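Local coordinates for protein endoribonuclease MazF4 (Mycobacterium tuberculosis, PDB 5XE2) that cleaves single-stranded mRNA within the sequence UCGCU as the endoribonuclease toxin of a type II toxin-antitoxin pair neutralised by its cognate antitoxin MazE4, at residues P58-T63 and P88-K93; N67-E72 and A99-L104. All coordinates share one frame; numbering follows the deposited sequence.

In the fold
Helix 88-101 is held at both ends in this PemK/MazF toxin, whose family belongs to the SH3 clan. Contact 1 ties its first turn to the loop that leads from strand 53-55 into strand 65-75; contact 2 rests its last turn on the corner and second half of strand 65-75. The centres of the two contacts lie about 18 Å apart. Their segments alternate along the sequence: the loop and the strand after it come first, then the two ends of the helix. Contact 1 is a polar bond within one subunit, whereas contact 2 is a buried seat at the boundary with the second subunit, where an alanine methyl meets two oxygens, a water bridges the segments and two aliphatic side chains touch.

Contact 1 (P58-T63 and P88-K93); sequences PSDPLT and PATMNK
Asp60 and Thr90 reach toward each other from opposite directions, their side chains closing the gap between a loop and the first turn of a helix. Their CA atoms, 7.7 Å apart, are the nearest across the two segments, and a single hydrogen bond fills the space: Thr90 OG1 donates to Asp60 OD2 at 2.5 Å, a short separation. The hydroxyl arrives on the syn lone pair of OD2, the side that faces the other carboxylate oxygen, which leaves Asp60 OD1 3.4 Å from the same Thr90 OG1. The threonine's torsion (chi1 -63°) sets OG1 opposite its own carbonyl carbon and aims it at the loop; CG2, the other branch, also lies near the carboxylate, with Thr90 CG2 3.6 Å from Asp60 OD2.

The carboxylate is gripped at both oxygens. Besides the hydroxyl, OD2 accepts the backbone N-H of Gly57 and OD1 that of Thr87, which fixes the rotation of the group and would be expected to favour its ionised form. Thr90 OG1 is in turn hydrogen-bonded to Thr87 OG1, so the residue just before the helix engages both partners. The aspartate thereby joins the 58-63 loop to the start of helix 88-101, while the side chains of Thr90 and Lys93 lean on Val54 of strand 53-55, an outermost strand of the antiparallel sheet within this chain.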
loop_
_atom_site.group_PDB
_atom_site.type_symbol
_atom_site.label_atom_id
_atom_site.label_comp_id
_atom_site.label_asym_id
_atom_site.label_seq_id
_atom_site.Cartn_x
_atom_site.Cartn_y
_atom_site.Cartn_z
ATOM N N PRO A 58 -5.328 -23.689 -7.010
ATOM C CA PRO A 58 -4.612 -24.924 -7.315
ATOM C C PRO A 58 -3.516 -24.782 -8.378
ATOM O O PRO A 58 -2.671 -25.661 -8.460
ATOM C CB PRO A 58 -5.722 -25.876 -7.784
ATOM C CG PRO A 58 -6.813 -24.988 -8.265
ATOM C CD PRO A 58 -6.749 -23.761 -7.403
ATOM N N SER A 59 -3.523 -23.695 -9.160
ATOM C CA SER A 59 -2.469 -23.409 -10.141
ATOM C C SER A 59 -1.356 -22.492 -9.637
ATOM O O SER A 59 -0.367 -22.308 -10.341
ATOM C CB SER A 59 -3.089 -22.796 -11.401
ATOM O OG SER A 59 -4.082 -23.659 -11.934
ATOM N N ASP A 60 -1.509 -21.905 -8.442
ATOM C CA ASP A 60 -0.490 -21.002 -7.896
ATOM C C ASP A 60 0.657 -21.789 -7.269
ATOM O O ASP A 60 0.468 -22.936 -6.886
ATOM C CB ASP A 60 -1.093 -20.038 -6.866
ATOM C CG ASP A 60 -1.959 -18.992 -7.508
ATOM O OD1 ASP A 60 -1.455 -18.261 -8.386
ATOM O OD2 ASP A 60 -3.151 -18.926 -7.155
ATOM N N PRO A 61 1.847 -21.171 -7.161
ATOM C CA PRO A 61 3.039 -21.834 -6.616
ATOM C C PRO A 61 3.060 -22.045 -5.095
ATOM O O PRO A 61 3.913 -22.780 -4.593
ATOM C CB PRO A 61 4.164 -20.865 -7.001
ATOM C CG PRO A 61 3.492 -19.539 -7.034
ATOM C CD PRO A 61 2.182 -19.840 -7.701
ATOM N N LEU A 62 2.169 -21.375 -4.369
ATOM C CA LEU A 62 2.157 -21.420 -2.922
ATOM C C LEU A 62 0.735 -21.647 -2.435
ATOM O O LEU A 62 -0.233 -21.343 -3.144
ATOM C CB LEU A 62 2.704 -20.104 -2.368
ATOM C CG LEU A 62 4.123 -19.728 -2.828
ATOM C CD1 LEU A 62 4.351 -18.228 -2.790
ATOM C CD2 LEU A 62 5.169 -20.461 -2.004
ATOM N N THR A 63 0.621 -22.202 -1.231
ATOM C CA THR A 63 -0.670 -22.325 -0.549
ATOM C C THR A 63 -0.902 -21.078 0.325
ATOM O O THR A 63 -0.076 -20.156 0.340
ATOM C CB THR A 63 -0.759 -23.644 0.260
ATOM O OG1 THR A 63 -2.129 -23.935 0.567
ATOM C CG2 THR A 63 0.043 -23.589 1.554
ATOM N N PRO A 88 -1.740 -15.025 -13.321
ATOM C CA PRO A 88 -2.522 -13.849 -13.701
ATOM C C PRO A 88 -3.951 -13.845 -13.172
ATOM O O PRO A 88 -4.440 -12.793 -12.774
ATOM C CB PRO A 88 -2.509 -13.906 -15.224
ATOM C CG PRO A 88 -1.187 -14.518 -15.541
ATOM C CD PRO A 88 -0.970 -15.550 -14.468
ATOM N N ALA A 89 -4.607 -15.005 -13.164
ATOM C CA ALA A 89 -5.938 -15.137 -12.570
ATOM C C ALA A 89 -5.953 -14.704 -11.104
ATOM O O ALA A 89 -6.783 -13.894 -10.706
ATOM C CB ALA A 89 -6.444 -16.571 -12.687
ATOM N N THR A 90 -5.043 -15.250 -10.302
ATOM C CA THR A 90 -4.986 -14.880 -8.883
ATOM C C THR A 90 -4.586 -13.402 -8.703
ATOM O O THR A 90 -5.122 -12.735 -7.822
ATOM C CB THR A 90 -4.091 -15.841 -8.077
ATOM O OG1 THR A 90 -4.652 -17.160 -8.130
ATOM C CG2 THR A 90 -3.978 -15.416 -6.597
ATOM N N MET A 91 -3.692 -12.887 -9.556
ATOM C CA MET A 91 -3.303 -11.461 -9.496
ATOM C C MET A 91 -4.470 -10.508 -9.750
ATOM O O MET A 91 -4.534 -9.440 -9.131
ATOM C CB MET A 91 -2.159 -11.127 -10.469
ATOM C CG MET A 91 -0.765 -11.513 -9.996
ATOM S SD MET A 91 -0.312 -10.940 -8.337
ATOM C CE MET A 91 -0.418 -9.166 -8.481
ATOM N N ASN A 92 -5.383 -10.887 -10.653
ATOM C CA ASN A 92 -6.583 -10.084 -10.924
ATOM C C ASN A 92 -7.478 -9.948 -9.709
ATOM O O ASN A 92 -8.019 -8.875 -9.466
ATOM C CB ASN A 92 -7.394 -10.655 -12.100
ATOM C CG ASN A 92 -6.800 -10.306 -13.456
ATOM O OD1 ASN A 92 -6.102 -9.303 -13.610
ATOM N ND2 ASN A 92 -7.087 -11.129 -14.451
ATOM N N LYS A 93 -7.631 -11.034 -8.952
ATOM C CA LYS A 93 -8.329 -10.998 -7.659
ATOM C C LYS A 93 -7.591 -10.090 -6.683
ATOM O O LYS A 93 -8.211 -9.335 -5.947
ATOM C CB LYS A 93 -8.438 -12.394 -7.037
ATOM C CG LYS A 93 -9.271 -13.391 -7.823
ATOM C CD LYS A 93 -9.264 -14.751 -7.138
ATOM C CE LYS A 93 -9.688 -15.856 -8.078
ATOM N NZ LYS A 93 -9.603 -17.198 -7.427
#

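Contact 2 (N67-E72 and A99-L104)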
loop_
_atom_site.group_PDB
_atom_site.type_symbol
_atom_site.label_atom_id
_atom_site.label_comp_id
_atom_site.label_asym_id
_atom_site.label_seq_id
_atom_site.Cartn_x
_atom_site.Cartn_y
_atom_site.Cartn_z
ATOM N N ASN A 67 -3.075 -11.297 2.298
ATOM C CA ASN A 67 -3.738 -10.223 3.057
ATOM C C ASN A 67 -3.440 -8.857 2.410
ATOM O O ASN A 67 -2.401 -8.239 2.677
ATOM C CB ASN A 67 -3.299 -10.263 4.522
ATOM C CG ASN A 67 -3.881 -9.121 5.352
ATOM O OD1 ASN A 67 -4.749 -8.375 4.904
ATOM N ND2 ASN A 67 -3.382 -8.977 6.573
ATOM N N ALA A 68 -4.359 -8.397 1.560
ATOM C CA ALA A 68 -4.204 -7.115 0.845
ATOM C C ALA A 68 -4.400 -5.888 1.730
ATOM O O ALA A 68 -4.104 -4.777 1.293
ATOM C CB ALA A 68 -5.142 -7.047 -0.355
ATOM N N ASP A 69 -4.903 -6.071 2.955
ATOM C CA ASP A 69 -4.931 -4.981 3.944
ATOM C C ASP A 69 -3.550 -4.616 4.486
ATOM O O ASP A 69 -3.354 -3.489 4.937
ATOM C CB ASP A 69 -5.873 -5.305 5.120
ATOM C CG ASP A 69 -7.341 -5.240 4.733
ATOM O OD1 ASP A 69 -7.707 -4.388 3.899
ATOM O OD2 ASP A 69 -8.139 -6.032 5.267
ATOM N N ASN A 70 -2.607 -5.560 4.449
ATOM C CA ASN A 70 -1.281 -5.344 5.002
ATOM C C ASN A 70 -0.305 -5.025 3.875
ATOM O O ASN A 70 0.352 -5.911 3.325
ATOM C CB ASN A 70 -0.864 -6.573 5.821
ATOM C CG ASN A 70 0.447 -6.391 6.596
ATOM O OD1 ASN A 70 0.945 -7.368 7.130
ATOM N ND2 ASN A 70 0.992 -5.172 6.688
ATOM N N ILE A 71 -0.243 -3.740 3.536
ATOM C CA ILE A 71 0.581 -3.231 2.451
ATOM C C ILE A 71 1.794 -2.537 3.069
ATOM O O ILE A 71 1.643 -1.671 3.935
ATOM C CB ILE A 71 -0.212 -2.248 1.553
ATOM C CG1 ILE A 71 -1.481 -2.904 0.982
ATOM C CG2 ILE A 71 0.643 -1.764 0.386
ATOM C CD1 ILE A 71 -2.585 -1.924 0.628
ATOM N N GLU A 72 2.995 -2.914 2.628
ATOM C CA GLU A 72 4.234 -2.325 3.153
ATOM C C GLU A 72 5.264 -2.055 2.070
ATOM O O GLU A 72 5.247 -2.668 1.004
ATOM C CB GLU A 72 4.829 -3.234 4.236
ATOM C CG GLU A 72 3.950 -3.299 5.474
ATOM C CD GLU A 72 4.588 -3.970 6.663
ATOM O OE1 GLU A 72 5.835 -4.064 6.713
ATOM O OE2 GLU A 72 3.827 -4.418 7.558
ATOM N N ALA A 99 -7.611 -2.588 -4.390
ATOM C CA ALA A 99 -8.530 -1.457 -4.594
ATOM C C ALA A 99 -9.526 -1.307 -3.431
ATOM O O ALA A 99 -9.778 -0.199 -2.960
ATOM C CB ALA A 99 -9.273 -1.602 -5.922
ATOM N N THR A 100 -10.067 -2.427 -2.957
ATOM C CA THR A 100 -10.983 -2.416 -1.813
ATOM C C THR A 100 -10.287 -1.989 -0.521
ATOM O O THR A 100 -10.823 -1.168 0.238
ATOM C CB THR A 100 -11.672 -3.784 -1.637
ATOM O OG1 THR A 100 -12.375 -4.096 -2.838
ATOM C CG2 THR A 100 -12.666 -3.759 -0.487
ATOM N N ALA A 101 -9.084 -2.517 -0.285
ATOM C CA ALA A 101 -8.323 -2.163 0.906
ATOM C C ALA A 101 -8.059 -0.644 0.978
ATOM O O ALA A 101 -8.172 -0.055 2.037
ATOM C CB ALA A 101 -7.022 -2.937 0.950
ATOM N N LEU A 102 -7.768 -0.031 -0.171
ATOM C CA LEU A 102 -7.417 1.389 -0.265
ATOM C C LEU A 102 -8.569 2.331 -0.659
ATOM O O LEU A 102 -8.319 3.472 -1.062
ATOM C CB LEU A 102 -6.269 1.543 -1.263
ATOM C CG LEU A 102 -4.982 0.824 -0.852
ATOM C CD1 LEU A 102 -4.094 0.574 -2.054
ATOM C CD2 LEU A 102 -4.241 1.630 0.188
ATOM N N GLY A 103 -9.812 1.859 -0.548
ATOM C CA GLY A 103 -11.000 2.680 -0.781
ATOM C C GLY A 103 -11.069 3.348 -2.138
ATOM O O GLY A 103 -11.584 4.456 -2.250
ATOM N N LEU A 104 -10.563 2.678 -3.172
ATOM C CA LEU A 104 -10.553 3.249 -4.515
ATOM C C LEU A 104 -11.916 3.016 -5.161
ATOM O O LEU A 104 -12.593 2.040 -4.825
ATOM C CB LEU A 104 -9.451 2.625 -5.367
ATOM C CG LEU A 104 -8.030 2.671 -4.768
ATOM C CD1 LEU A 104 -7.044 2.005 -5.705
ATOM C CD2 LEU A 104 -7.590 4.094 -4.479
HETATM O O HOH W 1 -7.817 -1.462 4.349
#
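A Schellman motif ends helix 88-101 here, and its last turn sits against the type I beta turn from Asn67 to Asn70, where strand 65-75 rounds a corner. Gly103, with positive phi, is the C-prime residue; Leu104 N is hydrogen-bonded to Ala99 O and Gly103 N to Thr100 O. Ala101 turns its methyl into the corner, its CB lying 3.5 Å from Ala68 O and 3.4 Å from Asp69 OD1. A water extends this meeting, donating to Asp69 OD1 at 3.0 Å and to Ala101 O at 2.7 Å, while Asp69 OD2 is hydrogen-bonded to Thr52 OG1. Beyond the corner the contact is apolar: Ile71 and Leu102 approach tip to tip, with Ile71 CD1 3.9 Å from Leu102 CG and near both its methyls. The isoleucine's CG1 stands opposite its carbonyl carbon (chi1 -57°), and CD1 continues from it to the leucine fork. Across the dimer interface Ile71 and Leu102 each pack on their counterparts in the second subunit, placing this helix-strand junction at the subunit boundary. Within its own chain Ile71 also rests on Val39 and Val41 of strand 37-44 and on Leu98 of helix 88-101.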